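Ectonucleoside triphosphate diphosphohydrolase 4 (Homo sapiens, PDB 6WG5) belongs to the GDA1/CD39 family, whose members are built on the two-lobed fold of the actin-like ATPases. Local coordinates at residues L24-D29 and Q471-E476; E31-N36 and R74-K79; I44-G49 and T125-L130; V55-W60 and K82-K87; M86-G91 and S107-F112. All blocks are in the same frame, centred on the assembly; numbering follows the deposited sequence.

Interaction 1: L24-D29 and Q471-E476; sequences LARVTD and QVYDKE
Arg26, near the C-terminal end of helix 18-28, lays its side chain across the loop that carries Tyr473 and Lys475. CB leaves the helix on the side facing the loop. CG, anti to the backbone N (chi1 -177°), lies 3.9 Å from Lys475 NZ. CD follows at 3.7 Å from Tyr473 CB, the two side chains crossing at about a right angle, and Arg26 NE sits 3.5 Å from Lys475 CD. At the tip, NH1 stays beside the same methylene, 3.7 Å from Lys475 CD, and Lys475 NZ stands over one face of the guanidinium, displaced toward its rim. Two cations therefore lie close together, Arg26 NE and Lys475 NZ being 4.0 Å apart, so the attraction is mostly that of aliphatic carbons; long, flexible chains suit this, since they pack by their methylenes. The carbonyl O of Arg26, 3.7 Å from Lys475 NZ, may ease the repulsion somewhat, though Arg77 adds a third positive group nearby. Beside this pair, Val27 CG2 touches Asp474 OD2. The loop presents its side chains from a type I' turn, Val472 to Lys475, closed by backbone bonds in both directions between those two residues. Tyr473 and Asp474 hold its central, positive-phi positions. The turn fits between two helices: Tyr473 packs on Arg22 and Tyr23 of helix 18-28, while Val472 rests on Ile183 of helix 172-186, whose Val186 touches Arg26.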
# COMPACT_ATOMS: atom_id res chain seq x y z
N LEU A 24 1.91 15.52 17.24
CA LEU A 24 0.88 16.35 17.87
C LEU A 24 0.31 17.37 16.90
O LEU A 24 -0.88 17.71 16.99
CB LEU A 24 1.47 17.04 19.10
CG LEU A 24 0.53 17.80 20.03
CD1 LEU A 24 -0.63 16.93 20.48
CD2 LEU A 24 1.31 18.30 21.23
N ALA A 25 1.12 17.87 15.96
CA ALA A 25 0.65 18.89 15.03
C ALA A 25 -0.40 18.32 14.08
O ALA A 25 -1.45 18.94 13.86
CB ALA A 25 1.83 19.46 14.24
N ARG A 26 -0.15 17.14 13.51
CA ARG A 26 -1.07 16.58 12.54
C ARG A 26 -2.42 16.24 13.16
O ARG A 26 -3.45 16.31 12.48
CB ARG A 26 -0.47 15.34 11.88
CG ARG A 26 -1.35 14.75 10.79
CD ARG A 26 -0.54 13.96 9.78
NE ARG A 26 -1.36 13.56 8.64
CZ ARG A 26 -1.40 14.19 7.47
NH1 ARG A 26 -2.19 13.74 6.50
NH2 ARG A 26 -0.66 15.27 7.25
N VAL A 27 -2.44 15.88 14.44
CA VAL A 27 -3.68 15.47 15.08
C VAL A 27 -4.53 16.68 15.45
O VAL A 27 -5.76 16.63 15.38
CB VAL A 27 -3.38 14.59 16.31
CG1 VAL A 27 -4.65 14.30 17.10
CG2 VAL A 27 -2.71 13.30 15.88
N THR A 28 -3.90 17.78 15.87
CA THR A 28 -4.63 18.92 16.41
C THR A 28 -4.82 20.05 15.40
O THR A 28 -5.74 20.85 15.57
CB THR A 28 -3.92 19.47 17.65
OG1 THR A 28 -2.62 19.96 17.28
CG2 THR A 28 -3.77 18.39 18.70
N ASP A 29 -3.97 20.14 14.37
CA ASP A 29 -4.13 21.16 13.34
C ASP A 29 -5.14 20.66 12.32
O ASP A 29 -4.81 20.16 11.24
CB ASP A 29 -2.79 21.49 12.69
CG ASP A 29 -1.89 22.32 13.60
OD1 ASP A 29 -2.42 23.13 14.38
OD2 ASP A 29 -0.65 22.15 13.53
N GLN A 471 -2.87 2.97 10.65
CA GLN A 471 -2.80 4.33 10.15
C GLN A 471 -1.54 4.98 10.69
O GLN A 471 -0.85 4.43 11.56
CB GLN A 471 -4.05 5.12 10.53
CG GLN A 471 -4.47 4.99 11.98
CD GLN A 471 -5.85 5.56 12.25
OE1 GLN A 471 -6.68 5.64 11.34
NE2 GLN A 471 -6.10 5.95 13.49
N VAL A 472 -1.22 6.16 10.16
CA VAL A 472 -0.04 6.92 10.54
C VAL A 472 -0.49 8.30 10.99
O VAL A 472 -1.26 8.97 10.29
CB VAL A 472 0.97 7.02 9.38
CG1 VAL A 472 2.23 7.74 9.84
CG2 VAL A 472 1.31 5.64 8.85
N TYR A 473 -0.01 8.72 12.16
CA TYR A 473 -0.46 9.97 12.77
C TYR A 473 -1.98 10.05 12.78
O TYR A 473 -2.58 11.09 12.50
CB TYR A 473 0.16 11.18 12.06
CG TYR A 473 1.67 11.25 12.19
CD1 TYR A 473 2.32 10.72 13.30
CD2 TYR A 473 2.45 11.85 11.21
CE1 TYR A 473 3.69 10.78 13.43
CE2 TYR A 473 3.83 11.92 11.33
CZ TYR A 473 4.44 11.38 12.45
OH TYR A 473 5.81 11.44 12.58
N ASP A 474 -2.61 8.91 13.10
CA ASP A 474 -4.06 8.82 13.28
C ASP A 474 -4.82 9.14 12.00
O ASP A 474 -5.96 9.61 12.05
CB ASP A 474 -4.53 9.72 14.42
CG ASP A 474 -4.00 9.27 15.78
OD1 ASP A 474 -4.51 8.26 16.30
OD2 ASP A 474 -3.08 9.93 16.31
N LYS A 475 -4.22 8.86 10.85
CA LYS A 475 -4.87 9.05 9.56
C LYS A 475 -4.46 7.94 8.61
O LYS A 475 -3.30 7.50 8.62
CB LYS A 475 -4.54 10.41 8.95
CG LYS A 475 -5.06 11.60 9.74
CD LYS A 475 -4.81 12.91 9.02
CE LYS A 475 -5.21 14.11 9.87
NZ LYS A 475 -4.87 15.40 9.22
N GLU A 476 -5.41 7.48 7.80
CA GLU A 476 -5.12 6.47 6.79
C GLU A 476 -4.04 6.97 5.83
O GLU A 476 -3.87 8.17 5.62
CB GLU A 476 -6.40 6.13 6.02
CG GLU A 476 -6.22 5.18 4.84
CD GLU A 476 -7.49 5.02 4.03
OE1 GLU A 476 -8.45 5.78 4.26
OE2 GLU A 476 -7.53 4.12 3.15

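Interaction 2: E31-N36 and R74-K79; sequences EATDTN and RQMRDK
Ala32 and Arg77 bring their CA atoms within 4.5 Å where the runs 31-35 and 75-79, their end-to-end directions 86° apart, pass each other. Thr33 grips Arg77 twice at this point. Its backbone N donates to Arg77 O at 2.8 Å, and its OG1 accepts from Arg77 N at 2.8 Å with an N-H...O angle of 163°. The torsion helps the pairing: OG1 lies anti to the carbonyl carbon (chi1 -57°), which sets it on the side of Thr33 N, and the two polar groups of Thr33 meet the N and O of the one residue Arg77. Threonine suits the place because its hydroxyl stands in for a main-chain carbonyl. Segment 74-79 is itself tied into the fold, since Arg74 and Met76 make backbone bonds to Cys59 and Val57 of strand 53-61; the loop 31-36 is thus laid over the margin of a mixed sheet of the actin-like fold, with Thr33 also packing on Cys59. The side chain of the buried Met76 crosses those of Thr33 and Thr35 at about a right angle. Its CG lies 3.4 Å from Thr33 OG1, and its extended chain carries CE to within 3.7 Å of Thr35 CG2. Arg77 contributes the root of its chain, CB lying 3.7 Å from Ala32 CA and CG near Glu31 O; the chain bends at chi2, and NH1 bonds to Arg81 O.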
# COMPACT_ATOMS: atom_id res chain seq x y z
N GLU A 31 -8.09 22.75 11.87
CA GLU A 31 -8.93 23.91 11.58
C GLU A 31 -9.36 23.90 10.12
O GLU A 31 -8.57 23.58 9.22
CB GLU A 31 -8.19 25.20 11.90
CG GLU A 31 -7.57 25.24 13.29
CD GLU A 31 -8.57 24.89 14.38
OE1 GLU A 31 -9.74 25.29 14.27
OE2 GLU A 31 -8.18 24.19 15.34
N ALA A 32 -10.63 24.24 9.88
CA ALA A 32 -11.18 24.22 8.54
C ALA A 32 -10.33 25.05 7.58
O ALA A 32 -9.82 26.11 7.95
CB ALA A 32 -12.62 24.74 8.55
N THR A 33 -10.18 24.55 6.36
CA THR A 33 -9.46 25.30 5.34
C THR A 33 -10.15 26.63 5.10
O THR A 33 -11.36 26.69 4.89
CB THR A 33 -9.40 24.49 4.04
OG1 THR A 33 -8.79 23.22 4.28
CG2 THR A 33 -8.60 25.24 2.97
N ASP A 34 -9.36 27.71 5.14
CA ASP A 34 -9.90 29.06 4.96
C ASP A 34 -10.07 29.31 3.46
O ASP A 34 -9.15 29.73 2.77
CB ASP A 34 -9.00 30.10 5.60
CG ASP A 34 -9.55 31.50 5.49
OD1 ASP A 34 -10.75 31.65 5.17
OD2 ASP A 34 -8.79 32.47 5.73
N THR A 35 -11.29 29.06 2.97
CA THR A 35 -11.58 29.27 1.56
C THR A 35 -11.48 30.74 1.17
O THR A 35 -11.43 31.05 -0.03
CB THR A 35 -12.97 28.73 1.23
OG1 THR A 35 -13.96 29.44 1.99
CG2 THR A 35 -13.06 27.24 1.54
N ASN A 36 -11.47 31.65 2.14
CA ASN A 36 -11.36 33.08 1.87
C ASN A 36 -9.92 33.54 1.73
O ASN A 36 -9.69 34.72 1.41
CB ASN A 36 -12.04 33.88 2.99
CG ASN A 36 -13.56 33.85 2.88
OD1 ASN A 36 -14.15 34.69 2.19
ND2 ASN A 36 -14.19 32.90 3.56
N ARG A 74 -1.95 19.23 2.19
CA ARG A 74 -2.79 18.66 3.24
C ARG A 74 -4.18 18.41 2.67
O ARG A 74 -4.59 19.03 1.69
CB ARG A 74 -2.90 19.58 4.46
CG ARG A 74 -1.58 20.11 4.98
CD ARG A 74 -1.80 21.29 5.91
NE ARG A 74 -0.56 21.74 6.52
CZ ARG A 74 -0.00 21.19 7.60
NH1 ARG A 74 -0.58 20.15 8.19
NH2 ARG A 74 1.13 21.68 8.08
N GLN A 75 -4.91 17.49 3.30
CA GLN A 75 -6.31 17.31 2.96
C GLN A 75 -7.10 18.56 3.31
O GLN A 75 -6.93 19.13 4.39
CB GLN A 75 -6.89 16.10 3.69
CG GLN A 75 -6.52 14.76 3.10
CD GLN A 75 -7.42 13.65 3.60
OE1 GLN A 75 -8.50 13.41 3.04
NE2 GLN A 75 -7.00 12.96 4.65
N MET A 76 -7.96 18.98 2.40
CA MET A 76 -8.83 20.11 2.69
C MET A 76 -9.77 19.77 3.84
O MET A 76 -10.16 18.62 4.03
CB MET A 76 -9.64 20.50 1.45
CG MET A 76 -10.41 21.80 1.61
SD MET A 76 -11.42 22.20 0.17
CE MET A 76 -12.06 23.80 0.67
N ARG A 77 -10.12 20.79 4.62
CA ARG A 77 -10.95 20.63 5.81
C ARG A 77 -12.20 21.49 5.65
O ARG A 77 -12.10 22.70 5.45
CB ARG A 77 -10.18 21.03 7.07
CG ARG A 77 -9.07 20.06 7.45
CD ARG A 77 -9.65 18.80 8.07
NE ARG A 77 -8.65 17.74 8.22
CZ ARG A 77 -8.85 16.62 8.90
NH1 ARG A 77 -10.01 16.40 9.52
NH2 ARG A 77 -7.89 15.71 8.98
N ASP A 78 -13.37 20.86 5.75
CA ASP A 78 -14.62 21.57 5.59
C ASP A 78 -14.94 22.37 6.85
O ASP A 78 -14.16 22.42 7.80
CB ASP A 78 -15.75 20.60 5.24
CG ASP A 78 -16.04 19.60 6.35
OD1 ASP A 78 -15.49 19.75 7.47
OD2 ASP A 78 -16.82 18.66 6.11
N LYS A 79 -16.12 23.01 6.86
CA LYS A 79 -16.51 23.81 8.01
C LYS A 79 -16.65 22.95 9.26
O LYS A 79 -16.46 23.45 10.38
CB LYS A 79 -17.82 24.54 7.71
CG LYS A 79 -18.97 23.64 7.28
CD LYS A 79 -20.22 24.45 6.98
CE LYS A 79 -21.34 23.57 6.45
NZ LYS A 79 -22.61 24.33 6.29
O HOH W 1 -13.17 25.13 4.60

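Interaction 3: I44-G49 and T125-L130; sequences IVVDCG and TPLYIL
Tyr128 O accepts the backbone N-H of Val46 at 2.7 Å, the shortest bond between these strands, and also meets the CA-H of Val45, whose CA is 3.2 Å away. Four more backbone bonds continue the pattern of a parallel pair. Ile44 N and Cys48 N donate to Pro126 O and Leu130 O, while Tyr128 N and Leu130 N donate back to Ile44 O and Val46 O. The bond from Cys48 N to Leu130 O is almost straight, with an N-H...O angle of 179°. On one face Leu127 CD1, turned toward Ile44 by chi2 (66°), reaches across to 3.5 Å from Ile44 CG2 and 4.2 Å from Val46 CG2. Val46 and Ile129 lie side by side and point the same way, CB to CG1 4.0 Å, and Cys48 SG touches Ile129 CG2 at 3.7 Å. Beta-branched residues suit these extended backbones, and the apolar face they form is covered by helix 107-116 through Ala113 and Leu110. The opposite face carries Val45, Asp47, Tyr128 and Leu130 and meets helix 479-487. Asp47, buried among them, pairs its charge with Arg54 in a salt bridge, and the Tyr128 ring stacks with His166. Two parallel central strands, separated in the chain by antiparallel strands and then a helix, with helices on both faces, are characteristic of the core sheet of an actin-like domain.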
# COMPACT_ATOMS: atom_id res chain seq x y z
N ILE A 44 -7.22 18.16 -6.87
CA ILE A 44 -8.25 17.14 -6.75
C ILE A 44 -7.75 15.85 -7.37
O ILE A 44 -7.23 15.85 -8.49
CB ILE A 44 -9.57 17.59 -7.42
CG1 ILE A 44 -10.07 18.89 -6.80
CG2 ILE A 44 -10.64 16.51 -7.27
CD1 ILE A 44 -10.91 19.73 -7.73
N VAL A 45 -7.92 14.74 -6.65
CA VAL A 45 -7.53 13.41 -7.11
C VAL A 45 -8.73 12.48 -6.94
O VAL A 45 -9.37 12.48 -5.89
CB VAL A 45 -6.32 12.86 -6.34
CG1 VAL A 45 -5.87 11.53 -6.93
CG2 VAL A 45 -5.17 13.87 -6.37
N VAL A 46 -9.02 11.70 -7.98
CA VAL A 46 -10.07 10.69 -7.94
C VAL A 46 -9.41 9.32 -7.99
O VAL A 46 -8.69 9.01 -8.94
CB VAL A 46 -11.08 10.87 -9.09
CG1 VAL A 46 -12.05 9.70 -9.14
CG2 VAL A 46 -11.84 12.17 -8.93
N ASP A 47 -9.67 8.51 -6.97
CA ASP A 47 -9.23 7.12 -6.95
C ASP A 47 -10.35 6.26 -7.52
O ASP A 47 -11.39 6.07 -6.87
CB ASP A 47 -8.88 6.69 -5.53
CG ASP A 47 -8.73 5.18 -5.39
OD1 ASP A 47 -8.48 4.50 -6.40
OD2 ASP A 47 -8.86 4.68 -4.25
N CYS A 48 -10.15 5.74 -8.73
CA CYS A 48 -11.14 4.89 -9.40
C CYS A 48 -10.76 3.43 -9.19
O CYS A 48 -10.03 2.84 -9.98
CB CYS A 48 -11.23 5.24 -10.89
SG CYS A 48 -12.14 6.76 -11.24
N GLY A 49 -11.26 2.86 -8.09
CA GLY A 49 -10.99 1.47 -7.77
C GLY A 49 -12.02 0.53 -8.36
O GLY A 49 -12.93 0.92 -9.09
N THR A 125 -7.09 24.95 -10.51
CA THR A 125 -7.07 23.74 -9.71
C THR A 125 -6.98 22.53 -10.62
O THR A 125 -7.89 22.32 -11.44
CB THR A 125 -8.32 23.65 -8.84
OG1 THR A 125 -8.32 24.74 -7.90
CG2 THR A 125 -8.37 22.33 -8.09
N PRO A 126 -5.94 21.70 -10.53
CA PRO A 126 -5.88 20.51 -11.38
C PRO A 126 -6.77 19.39 -10.86
O PRO A 126 -6.99 19.23 -9.66
CB PRO A 126 -4.40 20.10 -11.30
CG PRO A 126 -3.95 20.59 -9.97
CD PRO A 126 -4.71 21.87 -9.74
N LEU A 127 -7.28 18.60 -11.81
CA LEU A 127 -8.06 17.41 -11.52
C LEU A 127 -7.34 16.20 -12.09
O LEU A 127 -7.00 16.19 -13.28
CB LEU A 127 -9.47 17.53 -12.10
CG LEU A 127 -10.33 16.25 -12.13
CD1 LEU A 127 -10.68 15.78 -10.73
CD2 LEU A 127 -11.59 16.49 -12.95
N TYR A 128 -7.11 15.20 -11.26
CA TYR A 128 -6.47 13.96 -11.67
C TYR A 128 -7.40 12.79 -11.38
O TYR A 128 -7.88 12.65 -10.25
CB TYR A 128 -5.13 13.76 -10.97
CG TYR A 128 -4.12 14.84 -11.26
CD1 TYR A 128 -3.45 14.89 -12.48
CD2 TYR A 128 -3.83 15.83 -10.32
CE1 TYR A 128 -2.53 15.88 -12.75
CE2 TYR A 128 -2.91 16.82 -10.59
CZ TYR A 128 -2.26 16.85 -11.80
OH TYR A 128 -1.34 17.83 -12.08
N ILE A 129 -7.67 11.97 -12.39
CA ILE A 129 -8.50 10.78 -12.26
C ILE A 129 -7.61 9.59 -12.57
O ILE A 129 -7.22 9.37 -13.72
CB ILE A 129 -9.72 10.82 -13.19
CG1 ILE A 129 -10.59 12.03 -12.84
CG2 ILE A 129 -10.52 9.52 -13.07
CD1 ILE A 129 -11.79 12.22 -13.76
N LEU A 130 -7.28 8.81 -11.54
CA LEU A 130 -6.34 7.70 -11.65
C LEU A 130 -7.06 6.41 -11.27
O LEU A 130 -7.56 6.28 -10.15
CB LEU A 130 -5.13 7.94 -10.75
CG LEU A 130 -4.50 9.33 -10.89
CD1 LEU A 130 -3.40 9.52 -9.87
CD2 LEU A 130 -3.98 9.54 -12.30

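Interaction 4: V55-W60 and K82-K87; sequences VFVYCW and KPVVMK
Val55 loses the most surface to segment 82-87, and its backbone pairs with Met86 in both directions. Val55 N donates to Met86 O at 3.0 Å, whereas the return bond, Met86 N to Val55 O, is weak. Val55 CG1 stands between the backbone N and the carbonyl carbon (chi1 55°), which puts it 3.9 Å from Met86 CB. The two strands run antiparallel within the mixed sheet of the actin-like fold, with Val55 and Met86 a hydrogen-bonded pair and Phe56 and Val85 a non-hydrogen-bonded one. Val85 sends both methyls to the Phe56 ring: Val85 CG2 touches Phe56 CD1 at 3.5 Å, and Val85 CG1 makes an off-centre CH-pi contact, 4.3 Å from the centroid of the Phe56 ring. Branched valines fit well here, being at ease in extended chain and offering two methyls each. Val84 is the centre of an inverse gamma turn; its O accepts a weak bond from Val57 N, and Val84 CG1 meets Val57 CG2 at 3.5 Å.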
# COMPACT_ATOMS: atom_id res chain seq x y z
N VAL A 55 -12.99 10.65 -4.16
CA VAL A 55 -12.38 11.92 -4.54
C VAL A 55 -11.80 12.57 -3.29
O VAL A 55 -12.41 12.54 -2.22
CB VAL A 55 -13.40 12.86 -5.22
CG1 VAL A 55 -14.62 13.06 -4.34
CG2 VAL A 55 -12.75 14.20 -5.56
N PHE A 56 -10.61 13.15 -3.44
CA PHE A 56 -9.93 13.84 -2.35
C PHE A 56 -9.55 15.24 -2.83
O PHE A 56 -9.01 15.40 -3.93
CB PHE A 56 -8.66 13.10 -1.91
CG PHE A 56 -8.90 11.67 -1.50
CD1 PHE A 56 -9.00 11.33 -0.16
CD2 PHE A 56 -9.01 10.68 -2.45
CE1 PHE A 56 -9.21 10.02 0.21
CE2 PHE A 56 -9.23 9.36 -2.08
CZ PHE A 56 -9.33 9.03 -0.75
N VAL A 57 -9.84 16.24 -2.01
CA VAL A 57 -9.42 17.62 -2.28
C VAL A 57 -8.24 17.92 -1.37
O VAL A 57 -8.34 17.80 -0.14
CB VAL A 57 -10.57 18.62 -2.05
CG1 VAL A 57 -10.09 20.04 -2.33
CG2 VAL A 57 -11.76 18.27 -2.93
N TYR A 58 -7.13 18.32 -1.98
CA TYR A 58 -5.93 18.72 -1.25
C TYR A 58 -5.69 20.21 -1.46
O TYR A 58 -5.96 20.75 -2.53
CB TYR A 58 -4.71 17.93 -1.72
CG TYR A 58 -4.82 16.44 -1.48
CD1 TYR A 58 -4.44 15.88 -0.27
CD2 TYR A 58 -5.32 15.60 -2.47
CE1 TYR A 58 -4.54 14.52 -0.05
CE2 TYR A 58 -5.42 14.24 -2.25
CZ TYR A 58 -5.03 13.71 -1.04
OH TYR A 58 -5.14 12.35 -0.83
N CYS A 59 -5.17 20.86 -0.43
CA CYS A 59 -4.80 22.26 -0.50
C CYS A 59 -3.41 22.46 0.08
O CYS A 59 -2.88 21.59 0.78
CB CYS A 59 -5.82 23.15 0.22
SG CYS A 59 -6.07 22.74 1.97
N TRP A 60 -2.83 23.61 -0.21
CA TRP A 60 -1.50 23.95 0.29
C TRP A 60 -1.34 25.46 0.24
O TRP A 60 -1.95 26.12 -0.61
CB TRP A 60 -0.40 23.26 -0.52
CG TRP A 60 -0.49 23.50 -2.00
CD1 TRP A 60 0.08 24.52 -2.71
CD2 TRP A 60 -1.18 22.69 -2.96
NE1 TRP A 60 -0.21 24.39 -4.04
CE2 TRP A 60 -0.98 23.28 -4.23
CE3 TRP A 60 -1.94 21.52 -2.87
CZ2 TRP A 60 -1.53 22.74 -5.39
CZ3 TRP A 60 -2.48 20.98 -4.03
CH2 TRP A 60 -2.27 21.60 -5.27
N LYS A 82 -13.65 18.31 8.84
CA LYS A 82 -13.54 16.95 8.34
C LYS A 82 -12.81 16.94 7.00
O LYS A 82 -12.88 17.91 6.25
CB LYS A 82 -14.93 16.31 8.16
CG LYS A 82 -15.75 16.24 9.43
CD LYS A 82 -15.14 15.30 10.45
CE LYS A 82 -16.00 15.20 11.70
NZ LYS A 82 -15.43 14.26 12.70
N PRO A 83 -12.12 15.85 6.68
CA PRO A 83 -11.45 15.78 5.37
C PRO A 83 -12.46 15.78 4.23
O PRO A 83 -13.46 15.05 4.27
CB PRO A 83 -10.67 14.46 5.44
CG PRO A 83 -11.40 13.64 6.44
CD PRO A 83 -11.95 14.60 7.45
N VAL A 84 -12.20 16.61 3.23
CA VAL A 84 -13.08 16.74 2.08
C VAL A 84 -12.96 15.50 1.20
O VAL A 84 -12.15 15.46 0.27
CB VAL A 84 -12.75 18.02 1.28
CG1 VAL A 84 -13.62 18.13 0.03
CG2 VAL A 84 -12.91 19.25 2.16
N VAL A 85 -13.78 14.49 1.49
CA VAL A 85 -13.75 13.23 0.76
C VAL A 85 -15.18 12.78 0.50
O VAL A 85 -16.07 12.99 1.32
CB VAL A 85 -12.98 12.14 1.54
CG1 VAL A 85 -12.92 10.84 0.75
CG2 VAL A 85 -11.58 12.62 1.88
N MET A 86 -15.39 12.17 -0.67
CA MET A 86 -16.67 11.56 -1.02
C MET A 86 -16.40 10.27 -1.77
O MET A 86 -15.41 10.16 -2.51
CB MET A 86 -17.54 12.49 -1.87
CG MET A 86 -18.76 11.81 -2.47
SD MET A 86 -19.93 12.95 -3.24
CE MET A 86 -20.83 13.53 -1.81
N LYS A 87 -17.28 9.29 -1.59
CA LYS A 87 -17.14 7.98 -2.20
C LYS A 87 -18.45 7.58 -2.87
O LYS A 87 -19.54 7.91 -2.39
CB LYS A 87 -16.74 6.92 -1.17
CG LYS A 87 -15.49 7.26 -0.38
CD LYS A 87 -15.04 6.10 0.50
CE LYS A 87 -13.75 6.42 1.23
NZ LYS A 87 -13.30 5.29 2.09

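Interaction 5: M86-G91 and S107-F112; sequences MKIKPG and SPLLNF
Met86 covers the Phe112 ring with its own side chain. CB stands over the middle of one face, 3.8 Å from the centroid and only 8° off the ring normal, as a CH-pi contact. A bend at chi3 (-81°) brings CE back to the ring, 3.5 Å from Phe112 CD1, while SD makes an oblique Met-aromatic contact. The unbranched, pliable methionine suits this wrapping. Its CG also meets Leu109 CD2 at 3.6 Å, and that same methyl touches Ile88 CG2 at 3.6 Å, so Leu109 meets both Met86 and Ile88. Ile88 and Leu109 approach tip to tip, Ile88 CD1 lying 3.7 Å from Leu109 CD1. The spacing of the helix sets up the arrangement: Phe112 follows Leu109 by three residues and so emerges on nearly the same side. Phe112 N bonds to Pro108 O, a carbonyl that SD also approaches. Proline suits the first turn, where no earlier carbonyl of the helix awaits its missing N-H. Further out, His116 meets the Phe112 ring and Tyr105 of helix 102-105 touches Ile88. Helix 107-116 thus lies against strand 85-88, running nearly antiparallel to it with 8.6 Å between the short axes, while Leu109 extends on to Ser53 and Val55 of the adjoining strand 53-61.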
# COMPACT_ATOMS: atom_id res chain seq x y z
N MET A 86 -15.39 12.17 -0.67
CA MET A 86 -16.67 11.56 -1.02
C MET A 86 -16.40 10.27 -1.77
O MET A 86 -15.41 10.16 -2.51
CB MET A 86 -17.54 12.49 -1.87
CG MET A 86 -18.76 11.81 -2.47
SD MET A 86 -19.93 12.95 -3.24
CE MET A 86 -20.83 13.53 -1.81
N LYS A 87 -17.28 9.29 -1.59
CA LYS A 87 -17.14 7.98 -2.20
C LYS A 87 -18.45 7.58 -2.87
O LYS A 87 -19.54 7.91 -2.39
CB LYS A 87 -16.74 6.92 -1.17
CG LYS A 87 -15.49 7.26 -0.38
CD LYS A 87 -15.04 6.10 0.50
CE LYS A 87 -13.75 6.42 1.23
NZ LYS A 87 -13.30 5.29 2.09
N ILE A 88 -18.33 6.87 -3.99
CA ILE A 88 -19.49 6.35 -4.72
C ILE A 88 -19.17 4.94 -5.20
O ILE A 88 -18.01 4.56 -5.38
CB ILE A 88 -19.89 7.24 -5.91
CG1 ILE A 88 -18.76 7.34 -6.94
CG2 ILE A 88 -20.29 8.63 -5.41
CD1 ILE A 88 -19.15 8.06 -8.21
N LYS A 89 -20.23 4.17 -5.42
CA LYS A 89 -20.11 2.80 -5.93
C LYS A 89 -20.88 2.69 -7.24
O LYS A 89 -21.67 3.57 -7.56
CB LYS A 89 -20.63 1.81 -4.89
CG LYS A 89 -19.55 1.28 -3.95
CD LYS A 89 -20.00 1.27 -2.50
CE LYS A 89 -18.89 0.77 -1.59
NZ LYS A 89 -19.26 0.84 -0.14
N PRO A 90 -20.66 1.60 -8.00
CA PRO A 90 -19.82 0.42 -7.75
C PRO A 90 -18.43 0.46 -8.40
O PRO A 90 -17.69 -0.52 -8.29
CB PRO A 90 -20.64 -0.70 -8.37
CG PRO A 90 -21.29 -0.05 -9.55
CD PRO A 90 -21.51 1.40 -9.19
N GLY A 91 -18.08 1.55 -9.06
CA GLY A 91 -16.80 1.68 -9.73
C GLY A 91 -16.97 1.96 -11.21
O GLY A 91 -18.05 1.86 -11.79
N SER A 107 -20.02 12.36 -11.97
CA SER A 107 -20.53 13.71 -11.75
C SER A 107 -20.76 14.02 -10.28
O SER A 107 -20.39 15.12 -9.84
CB SER A 107 -21.83 13.91 -12.56
OG SER A 107 -21.55 14.01 -13.94
N PRO A 108 -21.36 13.13 -9.47
CA PRO A 108 -21.52 13.46 -8.04
C PRO A 108 -20.22 13.77 -7.34
O PRO A 108 -20.22 14.54 -6.37
CB PRO A 108 -22.18 12.19 -7.48
CG PRO A 108 -22.84 11.54 -8.64
CD PRO A 108 -21.96 11.84 -9.82
N LEU A 109 -19.10 13.20 -7.79
CA LEU A 109 -17.81 13.46 -7.15
C LEU A 109 -17.27 14.84 -7.52
O LEU A 109 -16.72 15.54 -6.66
CB LEU A 109 -16.80 12.38 -7.53
CG LEU A 109 -17.15 10.94 -7.17
CD1 LEU A 109 -16.05 9.99 -7.64
CD2 LEU A 109 -17.37 10.78 -5.68
N LEU A 110 -17.40 15.23 -8.79
CA LEU A 110 -16.84 16.51 -9.22
C LEU A 110 -17.68 17.68 -8.72
O LEU A 110 -17.13 18.73 -8.36
CB LEU A 110 -16.73 16.53 -10.75
CG LEU A 110 -15.87 15.43 -11.37
CD1 LEU A 110 -15.80 15.60 -12.88
CD2 LEU A 110 -14.46 15.42 -10.77
N ASN A 111 -19.00 17.53 -8.69
CA ASN A 111 -19.85 18.55 -8.08
C ASN A 111 -19.50 18.71 -6.60
O ASN A 111 -19.50 19.83 -6.08
CB ASN A 111 -21.32 18.18 -8.24
CG ASN A 111 -21.78 18.25 -9.69
OD1 ASN A 111 -21.49 19.22 -10.39
ND2 ASN A 111 -22.49 17.22 -10.13
N PHE A 112 -19.19 17.61 -5.92
CA PHE A 112 -18.76 17.69 -4.53
C PHE A 112 -17.50 18.53 -4.40
O PHE A 112 -17.40 19.40 -3.53
CB PHE A 112 -18.53 16.28 -3.98
CG PHE A 112 -17.95 16.25 -2.60
CD1 PHE A 112 -18.77 16.28 -1.49
CD2 PHE A 112 -16.58 16.18 -2.41
CE1 PHE A 112 -18.24 16.25 -0.21
CE2 PHE A 112 -16.04 16.15 -1.13
CZ PHE A 112 -16.88 16.18 -0.04

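How the interactions relate
Interactions 2 to 5 all reach one mixed sheet, in which strand 53-61 pairs with 40-48, 74-75 and 85-88, and strand 40-48 with 127-131. Interactions 3 and 4 have centres about 11 Å apart and are joined by the bond from Phe56 N to Val45 O. Interaction 5 shares Met86 and Lys87 with interaction 4 and sets helix 107-116 on the same sheet. Interaction 2, about 9 Å from interaction 4 between centres, crosses it along the chain. Interactions 2 to 5 thus build and cover one sheet, and interaction 1, spanning nearly the whole sequence, brings the N-terminal helix against the loop 471-476, which follows strand 466-468 of the second sheet; its Lys475 approaches Arg77 of interaction 2.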